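Pesticidal crystal protein Cry2Aa (Bacillus thuringiensis serovar kurstaki, PDB 1I5P) promotes colloid-osmotic lysis by binding to midgut epithelial cells of dipteran and lepidopteran larvae. Local coordinates at residues 53-64 and 73-81; 348-356 and 449-460. All coordinates share one frame; numbering follows the deposited sequence.

Interaction 1. Residues 53-64 and 73-81; sequences VVGTVSSFLLKK and ILSELWGII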
# COMPACT_ATOMS: atom_id res chain seq x y z
N VAL A 53 11.38 12.04 1.36
CA VAL A 53 11.44 11.82 2.80
C VAL A 53 10.23 11.02 3.31
O VAL A 53 10.33 10.29 4.30
CB VAL A 53 11.50 13.17 3.57
CG1 VAL A 53 10.20 13.93 3.42
CG2 VAL A 53 11.81 12.91 5.03
N VAL A 54 9.08 11.15 2.65
CA VAL A 54 7.89 10.43 3.11
C VAL A 54 8.16 8.93 3.03
O VAL A 54 7.72 8.17 3.90
CB VAL A 54 6.63 10.79 2.27
CG1 VAL A 54 6.42 12.30 2.26
CG2 VAL A 54 6.75 10.26 0.85
N GLY A 55 8.90 8.52 2.01
CA GLY A 55 9.23 7.12 1.84
C GLY A 55 10.18 6.65 2.93
O GLY A 55 10.05 5.55 3.45
N THR A 56 11.15 7.50 3.26
CA THR A 56 12.11 7.17 4.30
C THR A 56 11.41 7.05 5.66
O THR A 56 11.63 6.09 6.40
CB THR A 56 13.21 8.25 4.42
OG1 THR A 56 13.86 8.42 3.16
CG2 THR A 56 14.25 7.83 5.46
N VAL A 57 10.57 8.02 5.98
CA VAL A 57 9.86 8.01 7.25
C VAL A 57 8.97 6.78 7.40
O VAL A 57 8.98 6.13 8.44
CB VAL A 57 8.99 9.28 7.43
CG1 VAL A 57 8.20 9.19 8.73
CG2 VAL A 57 9.88 10.52 7.46
N SER A 58 8.20 6.47 6.37
CA SER A 58 7.32 5.31 6.44
C SER A 58 8.15 4.04 6.61
O SER A 58 7.81 3.18 7.43
CB SER A 58 6.43 5.24 5.19
OG SER A 58 7.21 5.27 4.01
N SER A 59 9.23 3.93 5.85
CA SER A 59 10.10 2.76 5.94
C SER A 59 10.64 2.66 7.37
O SER A 59 10.70 1.58 7.97
CB SER A 59 11.26 2.88 4.95
OG SER A 59 10.78 2.90 3.62
N PHE A 60 11.02 3.82 7.90
CA PHE A 60 11.54 3.93 9.26
C PHE A 60 10.52 3.45 10.29
O PHE A 60 10.84 2.66 11.18
CB PHE A 60 11.92 5.39 9.53
CG PHE A 60 12.14 5.71 10.98
CD1 PHE A 60 13.32 5.36 11.62
CD2 PHE A 60 11.16 6.40 11.70
CE1 PHE A 60 13.54 5.68 12.95
CE2 PHE A 60 11.37 6.73 13.04
CZ PHE A 60 12.56 6.37 13.67
N LEU A 61 9.29 3.93 10.18
CA LEU A 61 8.25 3.53 11.13
C LEU A 61 7.96 2.03 11.02
O LEU A 61 7.79 1.35 12.03
CB LEU A 61 6.98 4.35 10.90
CG LEU A 61 7.17 5.85 11.19
CD1 LEU A 61 5.86 6.61 10.94
CD2 LEU A 61 7.63 6.04 12.63
N LEU A 62 7.91 1.52 9.79
CA LEU A 62 7.68 0.10 9.57
C LEU A 62 8.74 -0.72 10.31
O LEU A 62 8.42 -1.73 10.94
CB LEU A 62 7.73 -0.22 8.07
CG LEU A 62 6.48 0.12 7.23
CD1 LEU A 62 6.81 0.05 5.74
CD2 LEU A 62 5.36 -0.85 7.58
N LYS A 63 9.99 -0.28 10.25
CA LYS A 63 11.09 -0.98 10.91
C LYS A 63 11.05 -0.87 12.44
O LYS A 63 11.51 -1.77 13.14
CB LYS A 63 12.43 -0.47 10.38
CG LYS A 63 12.76 -0.96 8.98
CD LYS A 63 14.10 -0.44 8.51
CE LYS A 63 14.55 -1.14 7.24
NZ LYS A 63 14.93 -2.57 7.46
N LYS A 64 10.53 0.24 12.96
CA LYS A 64 10.43 0.43 14.40
C LYS A 64 9.41 -0.55 14.97
O LYS A 64 9.64 -1.20 15.99
CB LYS A 64 10.01 1.86 14.74
CG LYS A 64 11.14 2.87 14.71
CD LYS A 64 12.17 2.57 15.80
CE LYS A 64 13.25 3.64 15.85
NZ LYS A 64 14.30 3.34 16.86
N ILE A 73 11.06 6.00 19.22
CA ILE A 73 10.94 6.50 17.86
C ILE A 73 11.24 7.99 17.67
O ILE A 73 11.99 8.36 16.77
CB ILE A 73 9.51 6.26 17.32
CG1 ILE A 73 9.20 4.76 17.26
CG2 ILE A 73 9.36 6.88 15.94
CD1 ILE A 73 7.74 4.45 16.93
N LEU A 74 10.65 8.82 18.52
CA LEU A 74 10.77 10.27 18.40
C LEU A 74 12.14 10.89 18.13
O LEU A 74 12.26 11.77 17.28
CB LEU A 74 10.15 10.97 19.61
CG LEU A 74 9.77 12.43 19.34
CD1 LEU A 74 8.67 12.47 18.27
CD2 LEU A 74 9.30 13.12 20.61
N SER A 75 13.18 10.44 18.83
CA SER A 75 14.50 11.01 18.61
C SER A 75 15.04 10.80 17.19
O SER A 75 15.50 11.74 16.55
CB SER A 75 15.51 10.47 19.62
OG SER A 75 16.75 11.11 19.45
N GLU A 76 14.97 9.57 16.70
CA GLU A 76 15.46 9.29 15.36
C GLU A 76 14.51 9.86 14.32
O GLU A 76 14.95 10.34 13.27
CB GLU A 76 15.65 7.78 15.17
CG GLU A 76 16.84 7.24 15.96
CD GLU A 76 16.91 5.72 15.98
OE1 GLU A 76 17.77 5.18 16.70
OE2 GLU A 76 16.09 5.07 15.30
N LEU A 77 13.21 9.83 14.60
CA LEU A 77 12.25 10.38 13.66
C LEU A 77 12.56 11.85 13.39
O LEU A 77 12.60 12.29 12.24
CB LEU A 77 10.83 10.27 14.21
CG LEU A 77 9.77 11.01 13.39
CD1 LEU A 77 9.75 10.49 11.96
CD2 LEU A 77 8.41 10.84 14.05
N TRP A 78 12.79 12.59 14.47
CA TRP A 78 13.12 14.01 14.40
C TRP A 78 14.32 14.23 13.49
O TRP A 78 14.36 15.17 12.70
CB TRP A 78 13.44 14.55 15.80
CG TRP A 78 13.79 16.01 15.85
CD1 TRP A 78 12.94 17.06 16.03
CD2 TRP A 78 15.10 16.58 15.73
NE1 TRP A 78 13.63 18.24 16.03
CE2 TRP A 78 14.96 17.98 15.85
CE3 TRP A 78 16.38 16.04 15.54
CZ2 TRP A 78 16.05 18.85 15.78
CZ3 TRP A 78 17.47 16.91 15.47
CH2 TRP A 78 17.29 18.30 15.59
N GLY A 79 15.30 13.33 13.61
CA GLY A 79 16.51 13.43 12.81
C GLY A 79 16.32 13.19 11.32
O GLY A 79 17.17 13.55 10.51
N ILE A 80 15.20 12.57 10.96
CA ILE A 80 14.90 12.28 9.56
C ILE A 80 14.04 13.38 8.94
O ILE A 80 14.36 13.91 7.87
CB ILE A 80 14.14 10.95 9.42
CG1 ILE A 80 15.05 9.78 9.83
CG2 ILE A 80 13.64 10.78 7.98
CD1 ILE A 80 14.34 8.44 9.91
N ILE A 81 12.94 13.71 9.62
CA ILE A 81 12.00 14.71 9.12
C ILE A 81 12.49 16.15 9.33
O ILE A 81 12.06 17.06 8.63
CB ILE A 81 10.61 14.51 9.77
CG1 ILE A 81 9.55 15.28 8.98
CG2 ILE A 81 10.63 14.97 11.22
CD1 ILE A 81 9.47 14.87 7.52
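Lys64 and Glu76 close one end of this helix pair with a salt bridge, Lys64 NZ to Glu76 OE2 at 2.9 Å. The ammonium comes at the oxygen from above the carboxylate plane, 53° out of it, and it has a second acceptor in the backbone carbonyl of Arg72. In the lysine, CG stands beside the backbone N and opposite the carbonyl carbon (chi1 -81°), which sets it over one face of the Phe60 ring, offset toward the rim, and against Ile73, with CG 3.7 Å from Ile73 CG1. The chain bends at the next torsion, and from the bend it runs straight out to the acid. On the opposite face of that ring sits Ile80 CD1, 4.0 Å from the centroid, a CH-pi contact. Glu76 OE2 also reaches the ring edge, near its plane. The two helices, 53-64 and 74-81, run antiparallel at 166° with axes 10.1 Å apart, a hairpin of neighbouring helices in the N-terminal helical bundle of the three-domain delta-endotoxins. Ile80 is a knob in the hole made by Val53, Thr56, Val57 and Phe60, its CG2 3.8 Å from Val57 CG2. Further along, Val57 CG1 meets Leu77 CD1, and Val53 CG2 lies 3.9 Å from Ile81 CD1. Ile73 CG2 packs against Phe60 CE2 and Leu61 CD2 at the salt-bridged end. Away from the partner helix, Gly55 O takes the Ser59 backbone N-H and the Ser59 hydroxyl, OG at 2.8 Å, from opposite faces of its plane, so this buried serine hydroxyl is satisfied within its own helix. Leu77 O likewise accepts from both Ile80 N and Ile81 N. The backbone N-H groups of Ile73 and Leu74 go to the carboxylate of Asp190 on helix 170-193, one to each oxygen.

Interaction 2. Residues 348-356 and 449-460; sequences SGLIGATNL and NIESPSGTPGGA
Asn355 ND2 donates to Gly458 O at 2.7 Å, almost straight at 174°, with the acceptor in the plane of the amide. Beside it, Ala353 CB packs 3.3 Å from Gly459 O, and Leu356 leans its CG and CD1 on the same glycine pair. Glu451 lends both carboxylate oxygens to Thr354: OE2 takes the backbone N-H of Thr354 at 3.1 Å, and OE1 takes its hydroxyl, OG1, at the same distance. Both donors stand above the carboxylate plane, the N-H the more steeply at 61°. The glutamate chain is extended, with CG anti to the backbone N (chi1 177°), and this carries the acid past Gly352 O to the backbone N-H and hydroxyl of Thr354. On the threonine, OG1 lies between its own N and carbonyl carbon, placing hydroxyl and N-H together before the acid. At the other end Asn449 acts in the opposite sense, its OD1 receiving Leu350 N while the two side chains lie side by side. Between these side-chain bonds Ile351 and Ile450 form a single beta bridge: Ile450 N donates to Leu350 O at 3.2 Å, and a weak bond runs from Gly352 N to Ile450 O. Strand 351-352 also pairs with strand 329-342, so the 449-460 loop is laid on the edge of a sheet in the middle, beta-prism domain. With so few apolar side chains meeting, the loop is fixed here mainly by directional hydrogen bonds, and the shared grip on Thr354 would hold the Glu451 carboxylate against rotation.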
# COMPACT_ATOMS: atom_id res chain seq x y z
N SER A 348 -6.28 -13.50 -15.94
CA SER A 348 -7.27 -12.49 -15.62
C SER A 348 -8.29 -12.54 -16.75
O SER A 348 -8.28 -13.45 -17.57
CB SER A 348 -6.64 -11.11 -15.61
OG SER A 348 -6.28 -10.72 -16.93
N GLY A 349 -9.17 -11.55 -16.79
CA GLY A 349 -10.14 -11.51 -17.86
C GLY A 349 -9.44 -10.82 -19.01
O GLY A 349 -8.35 -10.27 -18.85
N LEU A 350 -10.04 -10.87 -20.19
CA LEU A 350 -9.43 -10.21 -21.33
C LEU A 350 -9.62 -8.71 -21.20
O LEU A 350 -10.58 -8.25 -20.58
CB LEU A 350 -10.06 -10.70 -22.64
CG LEU A 350 -9.53 -12.02 -23.19
CD1 LEU A 350 -10.57 -12.64 -24.12
CD2 LEU A 350 -8.22 -11.78 -23.91
N ILE A 351 -8.70 -7.96 -21.77
CA ILE A 351 -8.79 -6.51 -21.74
C ILE A 351 -8.75 -6.07 -23.19
O ILE A 351 -7.87 -6.48 -23.94
CB ILE A 351 -7.60 -5.89 -20.98
CG1 ILE A 351 -7.51 -6.51 -19.59
CG2 ILE A 351 -7.78 -4.38 -20.88
CD1 ILE A 351 -6.11 -6.54 -19.03
N GLY A 352 -9.73 -5.26 -23.59
CA GLY A 352 -9.77 -4.81 -24.96
C GLY A 352 -10.59 -5.78 -25.80
O GLY A 352 -11.59 -6.32 -25.33
N ALA A 353 -10.16 -5.99 -27.04
CA ALA A 353 -10.87 -6.89 -27.95
C ALA A 353 -10.87 -8.33 -27.46
O ALA A 353 -9.86 -8.84 -26.97
CB ALA A 353 -10.25 -6.81 -29.34
N THR A 354 -12.02 -8.98 -27.61
CA THR A 354 -12.18 -10.37 -27.21
C THR A 354 -12.26 -11.27 -28.43
O THR A 354 -12.47 -12.48 -28.31
CB THR A 354 -13.45 -10.58 -26.38
OG1 THR A 354 -14.60 -10.16 -27.15
CG2 THR A 354 -13.39 -9.78 -25.09
N ASN A 355 -12.09 -10.70 -29.62
CA ASN A 355 -12.15 -11.50 -30.83
C ASN A 355 -10.85 -11.47 -31.61
O ASN A 355 -10.85 -11.60 -32.83
CB ASN A 355 -13.29 -11.03 -31.74
CG ASN A 355 -13.02 -9.66 -32.36
OD1 ASN A 355 -13.60 -9.32 -33.39
ND2 ASN A 355 -12.17 -8.88 -31.72
N LEU A 356 -9.73 -11.28 -30.92
CA LEU A 356 -8.44 -11.23 -31.60
C LEU A 356 -7.45 -12.19 -30.96
O LEU A 356 -7.43 -12.36 -29.75
CB LEU A 356 -7.86 -9.82 -31.54
CG LEU A 356 -8.58 -8.64 -32.19
CD1 LEU A 356 -7.88 -7.35 -31.78
CD2 LEU A 356 -8.59 -8.81 -33.70
N ASN A 449 -14.74 -10.24 -18.85
CA ASN A 449 -14.08 -9.54 -19.95
C ASN A 449 -14.53 -8.08 -19.99
O ASN A 449 -15.71 -7.79 -20.12
CB ASN A 449 -14.40 -10.22 -21.28
CG ASN A 449 -13.89 -11.64 -21.35
OD1 ASN A 449 -12.87 -11.98 -20.75
ND2 ASN A 449 -14.61 -12.49 -22.09
N ILE A 450 -13.56 -7.17 -19.88
CA ILE A 450 -13.86 -5.74 -19.90
C ILE A 450 -13.50 -5.18 -21.28
O ILE A 450 -12.34 -4.86 -21.54
CB ILE A 450 -13.07 -4.99 -18.81
CG1 ILE A 450 -13.28 -5.66 -17.46
CG2 ILE A 450 -13.52 -3.53 -18.75
CD1 ILE A 450 -14.73 -5.80 -17.04
N GLU A 451 -14.50 -5.08 -22.15
CA GLU A 451 -14.28 -4.59 -23.51
C GLU A 451 -15.07 -3.31 -23.80
O GLU A 451 -16.02 -2.98 -23.08
CB GLU A 451 -14.68 -5.71 -24.49
CG GLU A 451 -14.60 -5.37 -25.98
CD GLU A 451 -14.87 -6.59 -26.86
OE1 GLU A 451 -15.80 -7.36 -26.55
OE2 GLU A 451 -14.15 -6.77 -27.87
N SER A 452 -14.66 -2.59 -24.83
CA SER A 452 -15.34 -1.36 -25.23
C SER A 452 -16.75 -1.66 -25.71
O SER A 452 -17.00 -2.74 -26.25
CB SER A 452 -14.58 -0.66 -26.36
OG SER A 452 -13.48 0.10 -25.88
N PRO A 453 -17.68 -0.71 -25.53
CA PRO A 453 -19.06 -0.92 -25.96
C PRO A 453 -19.06 -1.18 -27.45
O PRO A 453 -18.16 -0.71 -28.15
CB PRO A 453 -19.72 0.42 -25.62
CG PRO A 453 -18.92 0.90 -24.45
CD PRO A 453 -17.52 0.63 -24.95
N SER A 454 -20.04 -1.93 -27.95
CA SER A 454 -20.11 -2.22 -29.38
C SER A 454 -20.15 -0.91 -30.16
O SER A 454 -20.78 0.06 -29.74
CB SER A 454 -21.34 -3.06 -29.71
OG SER A 454 -21.03 -4.44 -29.70
N GLY A 455 -19.49 -0.90 -31.32
CA GLY A 455 -19.46 0.30 -32.13
C GLY A 455 -18.17 1.04 -31.83
O GLY A 455 -17.90 2.11 -32.38
N THR A 456 -17.38 0.45 -30.94
CA THR A 456 -16.09 1.01 -30.52
C THR A 456 -14.99 -0.06 -30.47
O THR A 456 -13.81 0.26 -30.56
CB THR A 456 -16.20 1.66 -29.11
OG1 THR A 456 -17.32 2.54 -29.07
CG2 THR A 456 -14.94 2.45 -28.79
N PRO A 457 -15.37 -1.35 -30.33
CA PRO A 457 -14.34 -2.39 -30.27
C PRO A 457 -13.99 -3.04 -31.62
O PRO A 457 -13.76 -2.35 -32.61
CB PRO A 457 -14.91 -3.39 -29.27
CG PRO A 457 -16.43 -3.15 -29.29
CD PRO A 457 -16.70 -1.94 -30.17
N GLY A 458 -13.96 -4.37 -31.64
CA GLY A 458 -13.61 -5.10 -32.85
C GLY A 458 -12.11 -5.33 -32.77
O GLY A 458 -11.62 -6.46 -32.84
N GLY A 459 -11.38 -4.23 -32.63
CA GLY A 459 -9.94 -4.27 -32.49
C GLY A 459 -9.66 -3.63 -31.14
O GLY A 459 -8.80 -4.07 -30.39
N ALA A 460 -10.43 -2.59 -30.85
CA ALA A 460 -10.33 -1.84 -29.60
C ALA A 460 -8.90 -1.58 -29.12
O ALA A 460 -7.93 -1.69 -29.88
CB ALA A 460 -11.12 -2.56 -28.51

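Overall arrangement
From the N terminus, the chain first makes interaction 1, where helix 53-65 turns back through a short connection of eight residues and helix 74-81 packs against it, a local closure within the helical bundle. The chain then runs through the other bundle helices into the middle domain, where interaction 2 closes a much longer loop: 92 residues, rich in strands, separate 348-356 from 449-460. The two contacts follow in series, neither nesting nor crossing. They lie on opposite sides of the chain's centre, and the centres of interaction 1 and interaction 2 are about 46 Å apart. One joins consecutive helices; the other ties the loop before strand 462-469 to the sheet edge at strand 351-352.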